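Long-range contact in putative alpha-L-fucosidase (Bacteroides thetaiotaomicron, PDB 4H41), which probably hydrolyses alpha-L-fucosyl linkages in host glycans, using a TIM-barrel fold: residues H234-H246 / Y266-R279. Numbering follows the deposited sequence.
Sequences HEVVDACAFQDGH and YGMQCWTNAESFDR
Asp238 O takes the N-H of Gln269, and the parallel ladder of strands 239-243 and 269-273 continues with Cys240 N to Gln269 O at 3.3 Å and Trp271 N to Cys240 O. In the middle the pairing is wetter: one water accepts from Phe242 N and donates to Trp271 O. Direct bonding resumes where Asn273 N meets Phe242 O and Asp244 N meets Asn273 O.

Farther along, Asp244 OD1 takes Glu275 N from above the carboxylate plane at 3.1 Å. Asp244 CG sits between its backbone N and carbonyl carbon (chi1 67°), which brings the carboxylate to the Asn273-Glu275 backbone. Lys296 forms a salt bridge with the same oxygen.

Apolar contacts lie toward the strand starts. Ala239 CB sits over the five-membered ring of Trp271, 3.8 Å from its centroid. Trp271 NE1 bonds in plane to Gln269 OE1, which helps fix the indole. The selenomethionine Met268 bends at chi3 (64°), and its CE lies 4.0 Å from Val237 CG1 and 3.9 Å from Cys240 CB.

Arg279 grips Glu275 side-on, NE to OE1 at 2.8 Å and NH2 to OE2 at 2.9 Å. His246 NE2 lies over one guanidinium face, 3.2 Å from Arg279 CZ, and Phe277 covers the other. A leucine in place of Arg279 would probably leave the Glu275 carboxylate without its charged mate and free to turn.

The contact pairs barrel strands six and seven of a beta-alpha-beta unit whose crossover runs through helix 252-266. Strand 307-310 follows beside Trp271 and Thr272, while Phe230 of helix 219-233 packs on Cys240 and Met268.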
ATOM      1  N   HIS B 234      37.505   5.920 -10.481  1.00 22.53           N
ATOM      2  CA  HIS B 234      37.578   7.277  -9.948  1.00 22.09           C
ATOM      3  C   HIS B 234      37.997   8.359 -10.964  1.00 26.08           C
ATOM      4  O   HIS B 234      37.693   9.519 -10.723  1.00 28.14           O
ATOM      5  CB  HIS B 234      38.526   7.361  -8.737  1.00 22.85           C
ATOM      6  CG  HIS B 234      39.972   7.273  -9.098  1.00 27.09           C
ATOM      7  ND1 HIS B 234      40.738   8.412  -9.287  1.00 30.99           N
ATOM      8  CD2 HIS B 234      40.745   6.191  -9.326  1.00 28.63           C
ATOM      9  CE1 HIS B 234      41.953   7.986  -9.612  1.00 30.23           C
ATOM     10  NE2 HIS B 234      42.008   6.662  -9.634  1.00 29.86           N
ATOM     11  N   GLU B 235      38.661   8.017 -12.060  1.00 23.49           N
ATOM     12  CA  GLU B 235      39.073   9.052 -13.010  1.00 24.24           C
ATOM     13  C   GLU B 235      37.898   9.595 -13.802  1.00 27.49           C
ATOM     14  O   GLU B 235      37.997  10.706 -14.293  1.00 30.05           O
ATOM     15  CB  GLU B 235      40.178   8.588 -13.935  1.00 27.15           C
ATOM     16  CG  GLU B 235      41.467   8.338 -13.171  1.00 39.37           C
ATOM     17  CD  GLU B 235      42.718   8.071 -13.994  1.00 72.25           C
ATOM     18  OE1 GLU B 235      42.746   8.433 -15.192  1.00 72.85           O
ATOM     19  OE2 GLU B 235      43.686   7.515 -13.426  1.00 68.50           O
ATOM     20  N   VAL B 236      36.795   8.855 -13.900  1.00 22.36           N
ATOM     21  CA  VAL B 236      35.624   9.308 -14.652  1.00 23.21           C
ATOM     22  C   VAL B 236      34.326   9.289 -13.843  1.00 26.07           C
ATOM     23  O   VAL B 236      33.304   9.674 -14.392  1.00 26.00           O
ATOM     24  CB  VAL B 236      35.470   8.519 -15.966  1.00 26.72           C
ATOM     25  CG1 VAL B 236      36.654   8.766 -16.908  1.00 28.81           C
ATOM     26  CG2 VAL B 236      35.278   7.032 -15.710  1.00 26.86           C
ATOM     27  N   VAL B 237      34.350   8.926 -12.557  1.00 23.39           N
ATOM     28  CA  VAL B 237      33.194   8.969 -11.666  1.00 22.15           C
ATOM     29  C   VAL B 237      33.580   9.915 -10.513  1.00 24.35           C
ATOM     30  O   VAL B 237      34.456   9.576  -9.731  1.00 24.33           O
ATOM     31  CB  VAL B 237      32.793   7.567 -11.194  1.00 24.55           C
ATOM     32  CG1 VAL B 237      31.607   7.647 -10.252  1.00 23.94           C
ATOM     33  CG2 VAL B 237      32.487   6.669 -12.391  1.00 25.93           C
ATOM     34  N   ASP B 238      32.951  11.094 -10.429  1.00 19.43           N
ATOM     35  CA  ASP B 238      33.315  12.129  -9.455  1.00 19.87           C
ATOM     36  C   ASP B 238      32.811  11.894  -8.046  1.00 23.36           C
ATOM     37  O   ASP B 238      33.419  12.389  -7.113  1.00 23.30           O
ATOM     38  CB  ASP B 238      32.804  13.497  -9.896  1.00 21.99           C
ATOM     39  CG  ASP B 238      33.407  13.921 -11.230  1.00 35.68           C
ATOM     40  OD1 ASP B 238      34.652  13.930 -11.354  1.00 36.71           O
ATOM     41  OD2 ASP B 238      32.657  14.098 -12.171  1.00 31.31           O
ATOM     42  N   ALA B 239      31.679  11.249  -7.899  1.00 19.91           N
ATOM     43  CA  ALA B 239      31.063  11.037  -6.595  1.00 20.43           C
ATOM     44  C   ALA B 239      30.406   9.707  -6.524  1.00 21.42           C
ATOM     45  O   ALA B 239      29.969   9.143  -7.534  1.00 19.71           O
ATOM     46  CB  ALA B 239      30.030  12.133  -6.321  1.00 21.80           C
ATOM     47  N   CYS B 240      30.277   9.213  -5.305  1.00 19.22           N
ATOM     48  CA  CYS B 240      29.550   7.984  -5.053  1.00 20.04           C
ATOM     49  C   CYS B 240      28.543   8.316  -3.959  1.00 21.34           C
ATOM     50  O   CYS B 240      28.907   8.971  -2.949  1.00 20.59           O
ATOM     51  CB  CYS B 240      30.472   6.842  -4.645  1.00 22.08           C
ATOM     52  SG  CYS B 240      29.613   5.272  -4.407  1.00 25.14           S
ATOM     53  N   ALA B 241      27.290   7.928  -4.177  1.00 16.97           N
ATOM     54  CA  ALA B 241      26.167   8.202  -3.270  1.00 16.96           C
ATOM     55  C   ALA B 241      25.535   6.905  -2.850  1.00 17.77           C
ATOM     56  O   ALA B 241      24.492   6.523  -3.380  1.00 15.66           O
ATOM     57  CB  ALA B 241      25.139   9.118  -3.956  1.00 19.26           C
ATOM     58  N   PHE B 242      26.151   6.191  -1.916  1.00 15.26           N
ATOM     59  CA  PHE B 242      25.547   4.923  -1.505  1.00 16.44           C
ATOM     60  C   PHE B 242      24.147   5.140  -0.971  1.00 19.18           C
ATOM     61  O   PHE B 242      23.903   6.055  -0.192  1.00 16.75           O
ATOM     62  CB  PHE B 242      26.341   4.175  -0.425  1.00 17.75           C
ATOM     63  CG  PHE B 242      27.451   3.294  -0.930  1.00 18.31           C
ATOM     64  CD1 PHE B 242      27.201   1.982  -1.302  1.00 18.89           C
ATOM     65  CD2 PHE B 242      28.753   3.763  -0.997  1.00 19.62           C
ATOM     66  CE1 PHE B 242      28.225   1.181  -1.784  1.00 17.87           C
ATOM     67  CE2 PHE B 242      29.771   2.961  -1.479  1.00 20.20           C
ATOM     68  CZ  PHE B 242      29.503   1.673  -1.855  1.00 17.20           C
ATOM     69  N   GLN B 243      23.236   4.265  -1.395  1.00 17.81           N
ATOM     70  CA  GLN B 243      21.911   4.144  -0.814  1.00 16.22           C
ATOM     71  C   GLN B 243      22.158   3.756   0.638  1.00 19.87           C
ATOM     72  O   GLN B 243      22.965   2.861   0.893  1.00 17.06           O
ATOM     73  CB  GLN B 243      21.093   3.091  -1.558  1.00 17.95           C
ATOM     74  CG  GLN B 243      20.814   3.490  -2.988  1.00 17.86           C
ATOM     75  CD  GLN B 243      20.314   2.324  -3.797  1.00 24.79           C
ATOM     76  OE1 GLN B 243      19.415   1.633  -3.367  1.00 19.06           O
ATOM     77  NE2 GLN B 243      20.895   2.058  -4.982  1.00 22.50           N
ATOM     78  N   ASP B 244      21.533   4.445   1.592  1.00 17.39           N
ATOM     79  CA  ASP B 244      21.854   4.203   3.014  1.00 18.07           C
ATOM     80  C   ASP B 244      20.916   3.230   3.739  1.00 20.98           C
ATOM     81  O   ASP B 244      21.075   3.022   4.936  1.00 19.82           O
ATOM     82  CB  ASP B 244      21.845   5.544   3.746  1.00 20.09           C
ATOM     83  CG  ASP B 244      20.502   6.229   3.863  1.00 26.52           C
ATOM     84  OD1 ASP B 244      19.454   5.639   3.371  1.00 18.19           O
ATOM     85  OD2 ASP B 244      20.452   7.314   4.470  1.00 24.26           O
ATOM     86  N   GLY B 245      19.923   2.678   3.051  1.00 20.21           N
ATOM     87  CA  GLY B 245      18.870   1.945   3.727  1.00 19.07           C
ATOM     88  C   GLY B 245      19.005   0.479   3.978  1.00 21.03           C
ATOM     89  O   GLY B 245      18.152  -0.058   4.685  1.00 19.07           O
ATOM     90  N   HIS B 246      20.001  -0.204   3.394  1.00 17.75           N
ATOM     91  CA  HIS B 246      20.052  -1.662   3.524  1.00 16.12           C
ATOM     92  C   HIS B 246      20.819  -2.153   4.749  1.00 21.24           C
ATOM     93  O   HIS B 246      20.871  -3.360   4.974  1.00 21.17           O
ATOM     94  CB  HIS B 246      20.635  -2.300   2.262  1.00 16.52           C
ATOM     95  CG  HIS B 246      19.873  -1.959   1.015  1.00 18.69           C
ATOM     96  ND1 HIS B 246      20.102  -0.781   0.339  1.00 21.14           N
ATOM     97  CD2 HIS B 246      18.883  -2.628   0.383  1.00 20.24           C
ATOM     98  CE1 HIS B 246      19.296  -0.801  -0.723  1.00 20.19           C
ATOM     99  NE2 HIS B 246      18.566  -1.902  -0.748  1.00 20.24           N
ATOM    100  N   TYR B 266      40.645   7.853  -3.110  1.00 18.39           N
ATOM    101  CA  TYR B 266      40.536   7.988  -4.566  1.00 21.01           C
ATOM    102  C   TYR B 266      40.080   9.352  -5.047  1.00 24.60           C
ATOM    103  O   TYR B 266      39.899   9.528  -6.255  1.00 25.44           O
ATOM    104  CB  TYR B 266      39.611   6.899  -5.088  1.00 22.06           C
ATOM    105  CG  TYR B 266      40.241   5.540  -4.909  1.00 22.26           C
ATOM    106  CD1 TYR B 266      41.368   5.174  -5.642  1.00 24.55           C
ATOM    107  CD2 TYR B 266      39.817   4.684  -3.909  1.00 21.49           C
ATOM    108  CE1 TYR B 266      42.020   3.966  -5.414  1.00 25.16           C
ATOM    109  CE2 TYR B 266      40.458   3.468  -3.680  1.00 22.47           C
ATOM    110  CZ  TYR B 266      41.534   3.095  -4.459  1.00 27.03           C
ATOM    111  OH  TYR B 266      42.204   1.923  -4.219  1.00 29.17           O
ATOM    112  N   GLY B 267      40.091  10.343  -4.160  1.00 22.95           N
ATOM    113  CA  GLY B 267      39.762  11.710  -4.517  1.00 23.62           C
ATOM    114  C   GLY B 267      38.361  11.916  -5.042  1.00 23.65           C
ATOM    115  O   GLY B 267      38.141  12.784  -5.879  1.00 22.26           O
HETATM  116  N   MSE B 268      37.388  11.176  -4.524  1.00 19.18           N
HETATM  117  CA  MSE B 268      36.017  11.318  -4.961  1.00 18.09           C
HETATM  118  C   MSE B 268      35.225  12.035  -3.915  1.00 20.09           C
HETATM  119  O   MSE B 268      35.573  11.965  -2.734  1.00 20.77           O
HETATM  120  CB  MSE B 268      35.396   9.939  -5.198  1.00 19.11           C
HETATM  121  CG  MSE B 268      36.086   9.145  -6.301  1.00 24.48           C
HETATM  122 SE   MSE B 268      35.458   7.315  -6.358  0.75 29.65          SE
HETATM  123  CE  MSE B 268      33.654   7.615  -6.805  1.00 26.66           C
ATOM    124  N   GLN B 269      34.119  12.651  -4.322  1.00 19.26           N
ATOM    125  CA  GLN B 269      33.175  13.250  -3.363  1.00 19.35           C
ATOM    126  C   GLN B 269      32.390  12.138  -2.729  1.00 21.50           C
ATOM    127  O   GLN B 269      32.121  11.102  -3.371  1.00 20.67           O
ATOM    128  CB  GLN B 269      32.230  14.263  -4.045  1.00 18.31           C
ATOM    129  CG  GLN B 269      32.955  15.553  -4.455  1.00 23.57           C
ATOM    130  CD  GLN B 269      32.041  16.700  -4.877  1.00 48.84           C
ATOM    131  OE1 GLN B 269      30.818  16.667  -4.693  1.00 38.76           O
ATOM    132  NE2 GLN B 269      32.641  17.828  -5.308  1.00 47.61           N
ATOM    133  N   CYS B 270      32.050  12.301  -1.468  1.00 18.29           N
ATOM    134  CA  CYS B 270      31.341  11.278  -0.717  1.00 18.82           C
ATOM    135  C   CYS B 270      29.947  11.778  -0.411  1.00 20.10           C
ATOM    136  O   CYS B 270      29.760  12.697   0.398  1.00 17.32           O
ATOM    137  CB  CYS B 270      32.112  10.939   0.560  1.00 21.34           C
ATOM    138  SG  CYS B 270      31.465   9.497   1.408  1.00 25.05           S
ATOM    139  N   TRP B 271      28.982  11.251  -1.132  1.00 15.97           N
ATOM    140  CA  TRP B 271      27.591  11.624  -0.945  1.00 16.77           C
ATOM    141  C   TRP B 271      26.847  10.538  -0.235  1.00 19.32           C
ATOM    142  O   TRP B 271      27.262   9.391  -0.234  1.00 19.22           O
ATOM    143  CB  TRP B 271      26.922  11.858  -2.309  1.00 15.38           C
ATOM    144  CG  TRP B 271      27.400  13.055  -3.099  1.00 17.92           C
ATOM    145  CD1 TRP B 271      28.493  13.846  -2.850  1.00 20.78           C
ATOM    146  CD2 TRP B 271      26.884  13.472  -4.367  1.00 18.44           C
ATOM    147  NE1 TRP B 271      28.627  14.785  -3.836  1.00 20.49           N
ATOM    148  CE2 TRP B 271      27.647  14.584  -4.783  1.00 22.05           C
ATOM    149  CE3 TRP B 271      25.777  13.077  -5.147  1.00 19.98           C
ATOM    150  CZ2 TRP B 271      27.384  15.261  -5.981  1.00 23.53           C
ATOM    151  CZ3 TRP B 271      25.500  13.772  -6.321  1.00 22.03           C
ATOM    152  CH2 TRP B 271      26.322  14.820  -6.748  1.00 22.85           C
ATOM    153  N   THR B 272      25.689  10.877   0.304  1.00 15.95           N
ATOM    154  CA  THR B 272      24.769   9.869   0.830  1.00 15.41           C
ATOM    155  C   THR B 272      23.453   9.963   0.054  1.00 18.05           C
ATOM    156  O   THR B 272      22.980  11.065  -0.232  1.00 16.93           O
ATOM    157  CB  THR B 272      24.530   9.944   2.340  1.00 19.40           C
ATOM    158  OG1 THR B 272      23.743   8.805   2.700  1.00 18.03           O
ATOM    159  CG2 THR B 272      23.826  11.217   2.789  1.00 16.76           C
ATOM    160  N   ASN B 273      22.898   8.811  -0.319  1.00 15.24           N
ATOM    161  CA  ASN B 273      21.565   8.742  -0.908  1.00 14.96           C
ATOM    162  C   ASN B 273      20.698   8.327   0.264  1.00 18.93           C
ATOM    163  O   ASN B 273      20.627   7.138   0.623  1.00 17.96           O
ATOM    164  CB  ASN B 273      21.487   7.805  -2.099  1.00 14.63           C
ATOM    165  CG  ASN B 273      20.076   7.629  -2.598  1.00 25.37           C
ATOM    166  OD1 ASN B 273      19.127   8.161  -2.033  1.00 20.00           O
ATOM    167  ND2 ASN B 273      19.909   6.866  -3.655  1.00 21.63           N
ATOM    168  N   ALA B 274      20.156   9.334   0.940  1.00 15.14           N
ATOM    169  CA  ALA B 274      19.349   9.163   2.136  1.00 14.98           C
ATOM    170  C   ALA B 274      17.938   8.800   1.746  1.00 20.68           C
ATOM    171  O   ALA B 274      17.166   9.663   1.357  1.00 24.27           O
ATOM    172  CB  ALA B 274      19.365  10.424   2.981  1.00 16.97           C
ATOM    173  N   GLU B 275      17.624   7.515   1.795  1.00 16.11           N
ATOM    174  CA  GLU B 275      16.303   7.016   1.411  1.00 17.05           C
ATOM    175  C   GLU B 275      15.226   7.593   2.321  1.00 17.75           C
ATOM    176  O   GLU B 275      15.328   7.488   3.547  1.00 16.29           O
ATOM    177  CB  GLU B 275      16.290   5.509   1.455  1.00 18.86           C
ATOM    178  CG  GLU B 275      17.224   4.916   0.411  1.00 24.81           C
ATOM    179  CD  GLU B 275      17.294   3.402   0.387  1.00 31.30           C
ATOM    180  OE1 GLU B 275      16.884   2.777   1.393  1.00 26.34           O
ATOM    181  OE2 GLU B 275      17.597   2.848  -0.698  1.00 30.71           O
ATOM    182  N   SER B 276      14.172   8.168   1.720  1.00 15.08           N
ATOM    183  CA  SER B 276      13.083   8.786   2.474  1.00 12.74           C
ATOM    184  C   SER B 276      11.835   7.918   2.490  1.00 15.39           C
ATOM    185  O   SER B 276      10.761   8.353   2.956  1.00 12.65           O
ATOM    186  CB  SER B 276      12.836  10.196   1.943  1.00 12.48           C
ATOM    187  OG  SER B 276      12.732  10.231   0.542  1.00 14.05           O
ATOM    188  N   PHE B 277      11.995   6.625   2.117  1.00 15.93           N
ATOM    189  CA  PHE B 277      10.957   5.604   2.205  1.00 16.12           C
ATOM    190  C   PHE B 277      11.397   4.580   3.247  1.00 17.82           C
ATOM    191  O   PHE B 277      12.600   4.467   3.525  1.00 16.07           O
ATOM    192  CB  PHE B 277      10.674   4.955   0.859  1.00 16.05           C
ATOM    193  CG  PHE B 277      11.857   4.251   0.256  1.00 14.50           C
ATOM    194  CD1 PHE B 277      12.785   4.947  -0.499  1.00 16.77           C
ATOM    195  CD2 PHE B 277      12.102   2.908   0.525  1.00 15.18           C
ATOM    196  CE1 PHE B 277      13.897   4.302  -1.032  1.00 19.34           C
ATOM    197  CE2 PHE B 277      13.204   2.266  -0.026  1.00 18.22           C
ATOM    198  CZ  PHE B 277      14.070   2.963  -0.840  1.00 17.66           C
ATOM    199  N   ASP B 278      10.444   3.846   3.831  1.00 15.46           N
ATOM    200  CA  ASP B 278      10.729   2.914   4.889  1.00 13.38           C
ATOM    201  C   ASP B 278      10.942   1.487   4.361  1.00 20.16           C
ATOM    202  O   ASP B 278      10.050   0.902   3.805  1.00 20.37           O
ATOM    203  CB  ASP B 278       9.565   2.946   5.922  1.00 16.15           C
ATOM    204  CG  ASP B 278      10.027   2.604   7.316  1.00 24.14           C
ATOM    205  OD1 ASP B 278      10.637   1.525   7.477  1.00 25.33           O
ATOM    206  OD2 ASP B 278       9.805   3.451   8.271  1.00 22.65           O
ATOM    207  N   ARG B 279      12.105   0.910   4.618  1.00 16.76           N
ATOM    208  CA  ARG B 279      12.408  -0.473   4.241  1.00 16.03           C
ATOM    209  C   ARG B 279      12.016  -1.473   5.345  1.00 19.95           C
ATOM    210  O   ARG B 279      12.192  -2.661   5.152  1.00 22.20           O
ATOM    211  CB  ARG B 279      13.926  -0.626   3.968  1.00 17.83           C
ATOM    212  CG  ARG B 279      14.308  -0.172   2.615  1.00 25.68           C
ATOM    213  CD  ARG B 279      15.755  -0.558   2.338  1.00 18.28           C
ATOM    214  NE  ARG B 279      16.156   0.061   1.110  1.00 21.74           N
ATOM    215  CZ  ARG B 279      15.832  -0.353  -0.098  1.00 23.24           C
ATOM    216  NH1 ARG B 279      15.242  -1.527  -0.271  1.00 24.17           N
ATOM    217  NH2 ARG B 279      16.203   0.340  -1.154  1.00 21.07           N
TER
HETATM  218  O   HOH W   1      39.739  11.066  -8.585  1.00 38.33           O
HETATM  219  O   HOH W   2      35.474  14.310  -7.315  1.00 39.73           O
HETATM  220  O   HOH W   3      28.553   7.125  -0.246  1.00 18.53           O
HETATM  221  O   HOH W   4      25.079   6.484   2.266  1.00 18.91           O
HETATM  222  O   HOH W   5      22.272   9.170   5.027  1.00 20.87           O